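Local atomic coordinates of putative leucoanthocyanidin reductase 1 (Vitis vinifera, PDB entry 3I6I), a protein that probably reduces leucoanthocyanidins to flavan-3-ols such as catechin, using NADPH as the hydride donor, in the flavonoid pathway of grapevine. Residues Ile69-Gln72 and Glu73-Glu76; Ile100-Val103 and Lys104-Ala108. All coordinates share one frame; numbering follows the deposited sequence.

Contact 1 of 2, residues Ile69-Gln72 and Glu73-Glu76; sequences INEQ and EAME. With NDP (NADPH dihydro-nicotinamide-adenine-dinucleotide phosphate), chain B.
Ile-69 and Met-75 meet where the loop runs into the helix: bends at the second and third torsions of the Met-75 side chain turn it back over the loop and leave SD 3.8 Å from Ile-69 CA. Leu-40 of strand 37-41 touches both residues. On the cofactor side, Ile-69 N points almost straight at adenine N1A of NADPH, 3.0 Å away, and Asn-70 OD1 takes a hydrogen bond from N6A at 3.1 Å. Together they read the acceptor-donor edge of adenine. Behind this first shell Glu-71 stands at the N-cap, and its carbonyl O accepts Met-75 N at 3.0 Å. One residue on, Gln-72 reaches a helical turn ahead to Glu-76, its amide NE2 giving a hydrogen bond of 2.9 Å to carboxylate OE2 of Glu-76. The oxygen is met nearly along its C-O axis, while it sits 18° out of the amide plane; the two flat groups are turned 43° against each other. Beneath this side-chain bridge the backbones pair in the same i to i+4 step, Glu-76 N to Gln-72 O. With a leucine in place of Gln-72, the Glu-76 carboxylate would probably lose this amide mate and be freer to turn. The loop follows strand 63-66, third in chain order of the Rossmann sheet, a place where short-chain dehydrogenase/reductase relatives commonly hold the adenine.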
ATOM      1  N   ILE A  69      -6.420  -9.321  14.615  1.00 13.54           N
ATOM      2  CA  ILE A  69      -7.625  -8.994  13.843  1.00  8.94           C
ATOM      3  C   ILE A  69      -8.463 -10.210  13.453  1.00  6.59           C
ATOM      4  O   ILE A  69      -9.616 -10.048  13.126  1.00  9.69           O
ATOM      5  CB  ILE A  69      -7.355  -8.114  12.584  1.00 12.46           C
ATOM      6  CG1 ILE A  69      -6.562  -8.868  11.510  1.00 11.41           C
ATOM      7  CG2 ILE A  69      -6.701  -6.790  12.978  1.00  9.81           C
ATOM      8  CD1 ILE A  69      -6.627  -8.117  10.177  1.00 12.39           C
ATOM      9  N   ASN A  70      -7.889 -11.410  13.523  1.00  7.55           N
ATOM     10  CA  ASN A  70      -8.641 -12.662  13.255  1.00  7.43           C
ATOM     11  C   ASN A  70      -9.519 -13.177  14.436  1.00  6.27           C
ATOM     12  O   ASN A  70     -10.180 -14.222  14.340  1.00  8.81           O
ATOM     13  CB  ASN A  70      -7.674 -13.778  12.824  1.00 11.28           C
ATOM     14  CG  ASN A  70      -6.482 -13.896  13.756  1.00 11.70           C
ATOM     15  OD1 ASN A  70      -5.660 -12.991  13.867  1.00 18.61           O
ATOM     16  ND2 ASN A  70      -6.407 -14.968  14.429  1.00  6.19           N
ATOM     17  N   GLU A  71      -9.499 -12.448  15.549  1.00  8.04           N
ATOM     18  CA  GLU A  71     -10.234 -12.821  16.749  1.00  9.68           C
ATOM     19  C   GLU A  71     -11.441 -11.911  16.857  1.00  6.77           C
ATOM     20  O   GLU A  71     -11.319 -10.797  17.361  1.00  7.86           O
ATOM     21  CB  GLU A  71      -9.342 -12.597  17.964  1.00 12.30           C
ATOM     22  CG  GLU A  71      -8.190 -13.559  18.040  1.00 19.72           C
ATOM     23  CD  GLU A  71      -7.317 -13.308  19.257  1.00 28.69           C
ATOM     24  OE1 GLU A  71      -6.917 -12.136  19.514  1.00 36.21           O
ATOM     25  OE2 GLU A  71      -7.033 -14.291  19.949  1.00 28.85           O
ATOM     26  N   GLN A  72     -12.582 -12.356  16.347  1.00  6.17           N
ATOM     27  CA  GLN A  72     -13.751 -11.454  16.189  1.00  5.57           C
ATOM     28  C   GLN A  72     -14.225 -10.852  17.503  1.00  7.10           C
ATOM     29  O   GLN A  72     -14.354  -9.611  17.608  1.00  2.78           O
ATOM     30  CB  GLN A  72     -14.913 -12.179  15.515  1.00  4.11           C
ATOM     31  CG  GLN A  72     -16.079 -11.250  15.131  1.00  9.93           C
ATOM     32  CD  GLN A  72     -17.290 -11.967  14.567  1.00  9.35           C
ATOM     33  OE1 GLN A  72     -17.169 -12.985  13.905  1.00  9.24           O
ATOM     34  NE2 GLN A  72     -18.470 -11.401  14.798  1.00  9.24           N
ATOM     35  N   GLU A  73     -14.496 -11.703  18.490  1.00 10.08           N
ATOM     36  CA  GLU A  73     -14.918 -11.231  19.821  1.00 10.41           C
ATOM     37  C   GLU A  73     -13.932 -10.200  20.424  1.00  6.82           C
ATOM     38  O   GLU A  73     -14.361  -9.178  20.952  1.00  2.46           O
ATOM     39  CB  GLU A  73     -15.163 -12.397  20.786  1.00  8.59           C
ATOM     40  CG  GLU A  73     -15.258 -12.009  22.267  1.00 19.36           C
ATOM     41  CD  GLU A  73     -15.416 -13.207  23.242  1.00 19.99           C
ATOM     42  OE1 GLU A  73     -15.424 -12.960  24.462  1.00 18.62           O
ATOM     43  OE2 GLU A  73     -15.533 -14.378  22.805  1.00 20.80           O
ATOM     44  N   ALA A  74     -12.627 -10.479  20.351  1.00  7.81           N
ATOM     45  CA  ALA A  74     -11.601  -9.531  20.813  1.00  6.14           C
ATOM     46  C   ALA A  74     -11.698  -8.197  20.088  1.00  6.13           C
ATOM     47  O   ALA A  74     -11.592  -7.130  20.707  1.00  6.10           O
ATOM     48  CB  ALA A  74     -10.170 -10.132  20.642  1.00  7.30           C
ATOM     49  N   MET A  75     -11.889  -8.237  18.771  1.00  5.19           N
ATOM     50  CA  MET A  75     -11.961  -6.991  17.998  1.00  6.80           C
ATOM     51  C   MET A  75     -13.221  -6.208  18.331  1.00  4.92           C
ATOM     52  O   MET A  75     -13.191  -4.967  18.383  1.00  5.12           O
ATOM     53  CB  MET A  75     -11.907  -7.237  16.496  1.00  5.29           C
ATOM     54  CG  MET A  75     -10.595  -7.781  15.987  1.00  7.77           C
ATOM     55  SD  MET A  75      -9.182  -6.736  16.467  1.00 15.71           S
ATOM     56  CE  MET A  75      -8.442  -7.744  17.741  1.00 24.14           C
ATOM     57  N   GLU A  76     -14.322  -6.922  18.568  1.00  6.85           N
ATOM     58  CA  GLU A  76     -15.559  -6.240  18.946  1.00  5.35           C
ATOM     59  C   GLU A  76     -15.322  -5.463  20.246  1.00  4.78           C
ATOM     60  O   GLU A  76     -15.715  -4.287  20.376  1.00  6.00           O
ATOM     61  CB  GLU A  76     -16.719  -7.217  19.073  1.00  4.47           C
ATOM     62  CG  GLU A  76     -17.163  -7.850  17.765  1.00  5.49           C
ATOM     63  CD  GLU A  76     -18.400  -8.719  17.922  1.00 16.64           C
ATOM     64  OE1 GLU A  76     -19.115  -8.569  18.945  1.00 21.96           O
ATOM     65  OE2 GLU A  76     -18.668  -9.557  17.033  1.00 14.18           O
TER
HETATM   66  PA  NDP B 350       4.015  -6.198   6.549  0.70 17.77           P
HETATM   67  O1A NDP B 350       4.239  -7.691   6.554  0.70 18.61           O
HETATM   68  O2A NDP B 350       5.333  -5.225   6.436  0.70 18.06           O
HETATM   69  O5B NDP B 350       3.205  -5.635   7.820  0.70 21.52           O
HETATM   70  C5B NDP B 350       2.046  -6.281   8.246  0.70 16.01           C
HETATM   71  C4B NDP B 350       1.580  -5.754   9.548  0.70 19.65           C
HETATM   72  O4B NDP B 350       0.339  -6.528   9.774  0.70 22.25           O
HETATM   73  C3B NDP B 350       2.541  -6.109  10.712  0.70 18.24           C
HETATM   74  O3B NDP B 350       2.548  -5.076  11.733  0.70 19.64           O
HETATM   75  C2B NDP B 350       1.940  -7.394  11.276  0.70 20.83           C
HETATM   76  O2B NDP B 350       2.270  -7.518  12.660  0.70 22.58           O
HETATM   77  C1B NDP B 350       0.455  -7.065  11.147  0.70 17.39           C
HETATM   78  N9A NDP B 350      -0.467  -8.197  11.233  0.70 16.47           N
HETATM   79  C8A NDP B 350      -0.482  -9.248  10.413  0.70 16.15           C
HETATM   80  N7A NDP B 350      -1.477 -10.062  10.772  0.70 14.54           N
HETATM   81  C5A NDP B 350      -2.111  -9.517  11.815  0.70 16.37           C
HETATM   82  C6A NDP B 350      -3.200  -9.911  12.595  0.70 21.88           C
HETATM   83  N6A NDP B 350      -3.847 -11.049  12.334  0.70 22.81           N
HETATM   84  N1A NDP B 350      -3.593  -9.117  13.611  0.70 17.31           N
HETATM   85  C2A NDP B 350      -2.964  -7.968  13.854  0.70 21.11           C
HETATM   86  N3A NDP B 350      -1.926  -7.548  13.120  0.70 20.11           N
HETATM   87  C4A NDP B 350      -1.478  -8.321  12.104  0.70 15.60           C
HETATM   88  O3  NDP B 350       3.076  -5.856   5.299  0.70 18.09           O
HETATM   89  PN  NDP B 350       3.291  -4.786   4.080  0.70 19.12           P
HETATM   90  O1N NDP B 350       3.519  -3.365   4.432  0.70 20.60           O
HETATM   91  O2N NDP B 350       4.333  -5.504   3.143  0.70 23.46           O
HETATM   92  O5D NDP B 350       1.856  -5.033   3.314  0.70 14.85           O
HETATM   93  C5D NDP B 350       0.699  -4.277   3.698  0.70 13.76           C
HETATM   94  C4D NDP B 350      -0.211  -4.141   2.510  0.70 13.87           C
HETATM   95  O4D NDP B 350       0.516  -3.252   1.618  0.70 18.18           O
HETATM   96  C3D NDP B 350      -0.481  -5.414   1.747  0.70 15.12           C
HETATM   97  O3D NDP B 350      -1.804  -5.354   1.223  0.70 13.70           O
HETATM   98  C2D NDP B 350       0.502  -5.319   0.594  0.70 19.88           C
HETATM   99  O2D NDP B 350      -0.081  -5.962  -0.522  0.70 20.25           O
HETATM  100  C1D NDP B 350       0.563  -3.819   0.316  0.70 16.61           C
HETATM  101  N1N NDP B 350       1.892  -3.297  -0.167  0.70 17.02           N
HETATM  102  C2N NDP B 350       1.978  -2.354  -1.220  0.70 19.59           C
HETATM  103  C3N NDP B 350       3.127  -2.179  -1.870  0.70 21.35           C
HETATM  104  C7N NDP B 350       3.216  -1.128  -2.993  0.70 25.66           C
HETATM  105  O7N NDP B 350       2.246  -0.412  -3.269  0.70 25.29           O
HETATM  106  N7N NDP B 350       4.396  -0.987  -3.572  0.70 17.03           N
HETATM  107  C4N NDP B 350       4.352  -3.022  -1.481  0.70 19.95           C
HETATM  108  C5N NDP B 350       4.248  -3.509  -0.040  0.70 22.29           C
HETATM  109  C6N NDP B 350       3.073  -3.565   0.574  0.70 22.28           C
HETATM  110  P2B NDP B 350       3.293  -8.767  13.123  0.70 25.19           P
HETATM  111  O1X NDP B 350       4.658  -8.513  12.593  0.70 29.55           O
HETATM  112  O2X NDP B 350       3.133  -8.794  14.705  0.70 26.92           O
HETATM  113  O3X NDP B 350       2.659 -10.094  12.538  0.70 26.27           O

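Contact 2 of 2, residues Ile100-Val103 and Lys104-Ala108; sequences IALV and KAMKA
Met-106 has its CG anti to its own carbonyl carbon (chi1 -71°) and runs extended to SD, where a bend at chi3 (-61°) swings the methyl CE back toward the preceding turn. There CE meets two side chains at once: CG of Leu-102 at 4.1 Å and, at the same separation, CG2 of Val-103. Val-103 presents that branch because its chi1 of 173° places CG1 opposite the backbone N and leaves CG2 beside it. The same methyl also lies 3.7 Å from Val-103 CA, so the methionine end rests against backbone as well as side chains. On another face of the helix, turned toward helix 72-81, Ala-105 CB lies 3.4 Å from Ala-101 O. On the exposed flank Lys-104 lays CG at 3.4 Å from Ile-100 O; this lysine is modelled in two conformers, of which this is one.

Four successive i to i+4 backbone bonds carry the helix through here: Lys-104 N to Ile-100 O at 3.0 Å, Ala-105 N to Ala-101 O, Met-106 N to Leu-102 O, and Lys-107 N to Val-103 O. Outside the helix, Phe-115 of strand 114-116 touches Leu-102, Val-103 and Met-106, and Leu-146 of helix 133-149 packs on Ile-100 and Val-103. Helix 99-109 is the crossover of the beta-alpha-beta unit from strand 86-89 to strand 114-116. Its chemistry divides accordingly: leucine, valine and methionine give the sheet-facing side an apolar surface that packs by van der Waals contact and burial, the peptide groups of the four bonds are spent on the helix itself, and the two lysines, both exposed, can probably keep their charges in solvent.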
ATOM      1  N   ILE A 100     -11.323 -11.048   7.637  1.00  2.01           N
ATOM      2  CA  ILE A 100     -12.714 -11.492   7.616  1.00  5.69           C
ATOM      3  C   ILE A 100     -13.337 -11.324   8.990  1.00  5.37           C
ATOM      4  O   ILE A 100     -14.432 -10.728   9.118  1.00  6.12           O
ATOM      5  CB  ILE A 100     -12.860 -12.923   7.113  1.00  5.13           C
ATOM      6  CG1 ILE A 100     -12.513 -13.010   5.618  1.00  6.70           C
ATOM      7  CG2 ILE A 100     -14.291 -13.453   7.338  1.00  8.51           C
ATOM      8  CD1 ILE A 100     -12.642 -14.380   5.067  1.00 13.24           C
ATOM      9  N   ALA A 101     -12.656 -11.814  10.025  1.00  6.51           N
ATOM     10  CA  ALA A 101     -13.176 -11.637  11.408  1.00  6.68           C
ATOM     11  C   ALA A 101     -13.282 -10.163  11.799  1.00  3.79           C
ATOM     12  O   ALA A 101     -14.227  -9.758  12.472  1.00  3.87           O
ATOM     13  CB  ALA A 101     -12.316 -12.390  12.430  1.00  8.20           C
ATOM     14  N   LEU A 102     -12.320  -9.347  11.376  1.00  5.23           N
ATOM     15  CA  LEU A 102     -12.387  -7.913  11.630  1.00  5.57           C
ATOM     16  C   LEU A 102     -13.611  -7.254  11.003  1.00  5.00           C
ATOM     17  O   LEU A 102     -14.250  -6.405  11.645  1.00  5.21           O
ATOM     18  CB  LEU A 102     -11.123  -7.191  11.129  1.00  5.42           C
ATOM     19  CG  LEU A 102     -11.003  -5.693  11.351  1.00  7.68           C
ATOM     20  CD1 LEU A 102     -11.137  -5.273  12.807  1.00 13.29           C
ATOM     21  CD2 LEU A 102      -9.663  -5.160  10.711  1.00  6.13           C
ATOM     22  N   VAL A 103     -13.917  -7.617   9.758  1.00  5.31           N
ATOM     23  CA  VAL A 103     -15.117  -7.119   9.064  1.00  5.43           C
ATOM     24  C   VAL A 103     -16.372  -7.568   9.821  1.00  5.46           C
ATOM     25  O   VAL A 103     -17.247  -6.758  10.098  1.00  5.71           O
ATOM     26  CB  VAL A 103     -15.149  -7.541   7.569  1.00  4.42           C
ATOM     27  CG1 VAL A 103     -16.494  -7.152   6.894  1.00  7.07           C
ATOM     28  CG2 VAL A 103     -13.952  -6.940   6.796  1.00  3.90           C
ATOM     29  N   LYS A 104     -16.466  -8.848  10.197  1.00  3.86           N
ATOM     30  CA  LYS A 104     -17.631  -9.312  10.974  0.50  5.52           C
ATOM     31  C   LYS A 104     -17.773  -8.528  12.293  1.00  4.91           C
ATOM     32  O   LYS A 104     -18.892  -8.197  12.734  1.00  4.66           O
ATOM     33  CB  LYS A 104     -17.540 -10.821  11.211  0.50  7.10           C
ATOM     34  CG  LYS A 104     -17.658 -11.642   9.918  0.50 10.98           C
ATOM     35  CD  LYS A 104     -18.071 -13.091  10.182  0.50 16.96           C
ATOM     36  CE  LYS A 104     -19.571 -13.233  10.536  0.50 20.17           C
ATOM     37  NZ  LYS A 104     -20.534 -12.576   9.541  1.00 16.31           N
ATOM     38  N   ALA A 105     -16.643  -8.205  12.921  1.00  2.55           N
ATOM     39  CA  ALA A 105     -16.617  -7.453  14.179  1.00  5.70           C
ATOM     40  C   ALA A 105     -17.117  -6.033  13.978  1.00  4.85           C
ATOM     41  O   ALA A 105     -17.953  -5.533  14.770  1.00  2.76           O
ATOM     42  CB  ALA A 105     -15.224  -7.462  14.803  1.00  2.53           C
ATOM     43  N   MET A 106     -16.647  -5.390  12.917  1.00  4.11           N
ATOM     44  CA  MET A 106     -17.125  -4.047  12.587  1.00  5.04           C
ATOM     45  C   MET A 106     -18.616  -4.037  12.278  1.00  4.86           C
ATOM     46  O   MET A 106     -19.341  -3.115  12.683  1.00  6.10           O
ATOM     47  CB  MET A 106     -16.342  -3.451  11.427  1.00  3.75           C
ATOM     48  CG  MET A 106     -14.944  -3.086  11.803  1.00  4.01           C
ATOM     49  SD  MET A 106     -13.953  -2.329  10.487  1.00  7.68           S
ATOM     50  CE  MET A 106     -13.925  -3.619   9.267  1.00  9.32           C
ATOM     51  N   LYS A 107     -19.082  -5.043  11.558  1.00  4.43           N
ATOM     52  CA  LYS A 107     -20.507  -5.153  11.270  1.00  5.96           C
ATOM     53  C   LYS A 107     -21.319  -5.317  12.551  1.00  9.71           C
ATOM     54  O   LYS A 107     -22.373  -4.693  12.699  1.00  4.82           O
ATOM     55  CB  LYS A 107     -20.785  -6.322  10.342  1.00  5.47           C
ATOM     56  CG  LYS A 107     -22.230  -6.417   9.859  1.00  9.51           C
ATOM     57  CD  LYS A 107     -22.470  -7.718   9.088  1.00 15.77           C
ATOM     58  CE  LYS A 107     -23.945  -7.855   8.710  1.00 19.48           C
ATOM     59  NZ  LYS A 107     -24.277  -9.153   8.043  1.00 23.79           N
ATOM     60  N   ALA A 108     -20.839  -6.168  13.460  1.00  7.26           N
ATOM     61  CA  ALA A 108     -21.508  -6.378  14.750  1.00  7.43           C
ATOM     62  C   ALA A 108     -21.620  -5.130  15.611  1.00  6.90           C
ATOM     63  O   ALA A 108     -22.664  -4.897  16.225  1.00  5.77           O
ATOM     64  CB  ALA A 108     -20.809  -7.487  15.538  1.00  6.05           C
TER

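From the N terminus the chain reaches contact 1 first, as it leaves strand 63-66, passes the adenine and turns into helix 72-81; contact 2 follows within helix 99-109. Each is local, spanning neighbouring turns without enclosing a long loop, and the two lie in series, neither nesting nor crossing. In space they touch, their centres about 8 Å apart. Glu-76 CG packs on Ala-105 CB at 3.6 Å, and Asn-70 O meets Ala-101 CB at 3.4 Å. Small side chains at Ala-101 and Ala-105 probably allow this close approach of the adenine loop and helix 72-81 to helix 99-109, which joins two neighbouring crossover helices of the Rossmann fold.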